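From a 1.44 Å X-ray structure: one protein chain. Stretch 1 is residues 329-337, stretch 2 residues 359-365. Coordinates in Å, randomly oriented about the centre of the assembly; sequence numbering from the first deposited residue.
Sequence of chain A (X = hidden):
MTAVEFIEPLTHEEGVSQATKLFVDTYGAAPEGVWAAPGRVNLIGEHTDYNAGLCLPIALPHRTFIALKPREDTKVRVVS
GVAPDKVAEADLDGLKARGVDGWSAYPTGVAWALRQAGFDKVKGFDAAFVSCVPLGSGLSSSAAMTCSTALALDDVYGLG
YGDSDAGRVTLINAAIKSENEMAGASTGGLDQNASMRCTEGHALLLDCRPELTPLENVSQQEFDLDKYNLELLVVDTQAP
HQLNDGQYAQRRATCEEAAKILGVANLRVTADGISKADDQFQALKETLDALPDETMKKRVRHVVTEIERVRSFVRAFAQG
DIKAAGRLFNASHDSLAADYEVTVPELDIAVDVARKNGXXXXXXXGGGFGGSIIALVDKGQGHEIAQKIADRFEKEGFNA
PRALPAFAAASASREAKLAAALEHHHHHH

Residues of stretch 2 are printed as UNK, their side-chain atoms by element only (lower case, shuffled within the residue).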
# COMPACT_ATOMS: atom_id res chain seq x y z
N PHE A 329 -1.72 -15.56 -8.67
CA PHE A 329 -1.44 -15.26 -7.26
C PHE A 329 -0.31 -16.17 -6.78
O PHE A 329 0.61 -15.73 -6.07
CB PHE A 329 -2.64 -15.44 -6.35
CG PHE A 329 -3.55 -14.26 -6.17
CD1 PHE A 329 -3.56 -13.17 -7.04
CD2 PHE A 329 -4.29 -14.21 -5.00
CE1 PHE A 329 -4.41 -12.09 -6.82
CE2 PHE A 329 -5.20 -13.17 -4.80
CZ PHE A 329 -5.20 -12.09 -5.68
N ASN A 330 -0.51 -17.48 -6.98
CA ASN A 330 0.40 -18.47 -6.41
C ASN A 330 1.81 -18.29 -6.98
O ASN A 330 2.79 -18.37 -6.18
CB ASN A 330 -0.11 -19.88 -6.67
CG ASN A 330 -1.31 -20.27 -5.84
OD1 ASN A 330 -1.52 -19.64 -4.81
ND2 ASN A 330 -1.98 -21.34 -6.26
N ALA A 331 1.95 -18.04 -8.25
CA ALA A 331 3.30 -17.88 -8.86
C ALA A 331 3.94 -16.58 -8.37
O ALA A 331 5.14 -16.51 -8.18
CB ALA A 331 3.17 -17.83 -10.36
N SER A 332 3.15 -15.55 -8.13
CA SER A 332 3.65 -14.30 -7.52
C SER A 332 4.23 -14.58 -6.15
O SER A 332 5.37 -14.13 -5.87
CB SER A 332 2.57 -13.23 -7.54
OG SER A 332 2.95 -12.13 -6.74
N HIS A 333 3.45 -15.21 -5.29
CA HIS A 333 3.99 -15.56 -3.96
C HIS A 333 5.25 -16.40 -4.09
O HIS A 333 6.21 -16.15 -3.37
CB HIS A 333 2.99 -16.39 -3.20
CG HIS A 333 3.45 -16.65 -1.83
ND1 HIS A 333 3.42 -15.66 -0.82
CD2 HIS A 333 4.05 -17.74 -1.29
CE1 HIS A 333 3.96 -16.15 0.27
NE2 HIS A 333 4.43 -17.40 -0.02
N ASP A 334 5.18 -17.45 -4.92
CA ASP A 334 6.30 -18.37 -4.98
C ASP A 334 7.55 -17.62 -5.43
O ASP A 334 8.68 -17.95 -4.94
CB ASP A 334 6.01 -19.58 -5.87
CG ASP A 334 4.93 -20.49 -5.38
OD1 ASP A 334 4.49 -20.37 -4.21
OD2 ASP A 334 4.59 -21.38 -6.20
N SER A 335 7.39 -16.68 -6.33
CA SER A 335 8.51 -15.87 -6.79
C SER A 335 9.02 -14.98 -5.64
O SER A 335 10.22 -14.81 -5.50
CB SER A 335 8.07 -15.06 -7.94
OG SER A 335 9.11 -14.29 -8.49
N LEU A 336 8.11 -14.34 -4.92
CA LEU A 336 8.50 -13.48 -3.79
C LEU A 336 9.23 -14.31 -2.74
O LEU A 336 10.14 -13.78 -2.12
CB LEU A 336 7.28 -12.84 -3.21
CG LEU A 336 6.70 -11.74 -4.07
CD1 LEU A 336 5.26 -11.44 -3.75
CD2 LEU A 336 7.54 -10.47 -4.08
N ALA A 337 8.85 -15.56 -2.55
CA ALA A 337 9.51 -16.40 -1.52
C ALA A 337 10.88 -16.88 -2.00
O ALA A 337 11.87 -16.76 -1.20
CB ALA A 337 8.61 -17.55 -1.19
N UNK A 359 -8.38 -22.44 -1.56
CA UNK A 359 -8.14 -21.15 -2.25
C UNK A 359 -7.82 -21.37 -3.73
O UNK A 359 -7.04 -22.22 -4.03
c UNK A 359 -7.08 -20.34 -1.60
N UNK A 360 -8.35 -20.54 -4.60
CA UNK A 360 -7.93 -20.47 -6.02
C UNK A 360 -6.46 -20.10 -6.06
O UNK A 360 -5.70 -20.59 -6.84
c UNK A 360 -12.43 -19.92 -6.23
c UNK A 360 -11.84 -21.13 -8.19
c UNK A 360 -11.15 -19.48 -6.11
c UNK A 360 -12.80 -20.73 -7.29
c UNK A 360 -10.52 -20.76 -8.01
o UNK A 360 -14.11 -21.09 -7.40
c UNK A 360 -10.18 -19.90 -6.97
c UNK A 360 -8.77 -19.47 -6.78
N UNK A 361 -6.08 -19.20 -5.14
CA UNK A 361 -4.68 -18.88 -4.95
C UNK A 361 -4.50 -17.98 -3.75
O UNK A 361 -5.50 -17.43 -3.26
N UNK A 362 -3.27 -17.86 -3.32
CA UNK A 362 -2.95 -17.09 -2.11
C UNK A 362 -1.51 -16.59 -2.19
O UNK A 362 -0.62 -17.27 -2.74
c UNK A 362 -3.15 -17.99 -0.89
N UNK A 363 -1.28 -15.41 -1.62
CA UNK A 363 0.03 -14.78 -1.70
C UNK A 363 0.15 -13.77 -0.58
O UNK A 363 -0.83 -13.11 -0.24
c UNK A 363 -0.78 -13.04 -3.42
c UNK A 363 0.84 -10.53 -4.41
n UNK A 363 2.08 -10.11 -4.38
c UNK A 363 0.25 -14.09 -3.06
n UNK A 363 0.60 -11.76 -4.89
c UNK A 363 -0.63 -12.49 -4.82
n UNK A 363 -0.09 -9.72 -4.04
N UNK A 364 1.39 -13.53 -0.19
CA UNK A 364 1.67 -12.30 0.57
C UNK A 364 1.30 -11.08 -0.28
O UNK A 364 1.32 -11.14 -1.51
c UNK A 364 4.14 -12.31 -0.20
c UNK A 364 3.12 -12.28 0.95
s UNK A 364 5.62 -11.36 0.14
c UNK A 364 4.98 -9.71 -0.03
N UNK A 365 0.98 -9.97 0.38
CA UNK A 365 0.71 -8.68 -0.29
C UNK A 365 1.54 -7.58 0.38
O UNK A 365 1.84 -7.65 1.61
c UNK A 365 -1.32 -7.97 1.14
c UNK A 365 -0.80 -8.31 -0.24
o UNK A 365 -1.09 -7.24 -1.16
O HOH W 1 -4.18 -22.46 -4.57

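Position 359 has one side-chain carbon, which touches nothing on the helix: Ala-359. Its CB points toward the helix, yet its nearest approach is 6.5 Å, to Asn-330 OD1. The small methyl leaves the work to the backbone: a water donates a hydrogen bond to Ala-359 O (2.9 Å) while accepting one from Asn-330 ND2 (3.0 Å).

Position 360 carries one carbon, then a six-carbon ring bearing an oxygen, with no side-chain contact to the helix: Tyr-360. Its end leads away, so the ring can be large without meeting the helix, and its hydroxyl is hydrogen-bonded elsewhere in the structure. Here too the backbone faces the contact, with Tyr-360 O 3.8 Å from Asn-330 ND2.

Position 361 has no side-chain atoms and is Gly-361. The reason is visible: an ideal CB would point toward the helix, only 3.1 Å from Phe-329 CB and 3.3 Å from Asn-330 OD1. Without one, Gly-361 CA can approach Asn-330 OD1 to 3.3 Å.

Position 362 again shows a single carbon, directed away from the helix, and is Ala-362. Its outward methyl leaves the backbone to make the contact, and Ala-362 N donates a nearly straight hydrogen bond to Asn-330 OD1 (2.9 Å, 161°).

Position 363 has three carbons, a nitrogen, and a carbon carrying two more nitrogens. One carbon lies over a face of the Phe-329 ring, and nitrogens near the end approach Ser-332 OG: Arg-363. Its length serves two chemistries. Arg-363 CD makes a CH-pi contact, 4.0 Å from the Phe-329 ring centroid. Farther out, Arg-363 NE donates to Ser-332 OG (3.0 Å), and NH1 adds a weak bond to that OG (3.2 Å, 130°). The guanidinium edge also meets Leu-336, whose CD1 lies 3.5 Å from Arg-363 NH1.

Position 364 is unbranched, two carbons, a sulfur and a carbon, with one carbon against Leu-336 CD1: Met-364. Met-364 CG lies 3.8 Å from Leu-336 CD1, an apolar contact suited to a buried thioether chain. Met-364 N donates to His-333 ND1 (3.0 Å, 173°), which fixes ND1 as the acceptor.

Position 365 has one carbon carrying an oxygen and a carbon, touching nothing on the helix: Thr-365. The side chain points away, and its buried hydroxyl is satisfied elsewhere in the structure.

The contact thus works by helix side chains meeting the strand's backbone: Asn-330 and His-333 accept from alternate amides, those of Ala-362 and Met-364. Between these, Arg-363 lays its CD over one face of Phe-329 and donates to Ser-332 OG, while Leu-336 and Met-364 add apolar packing.

Stretch 2, residues 359-365: AYGARMT
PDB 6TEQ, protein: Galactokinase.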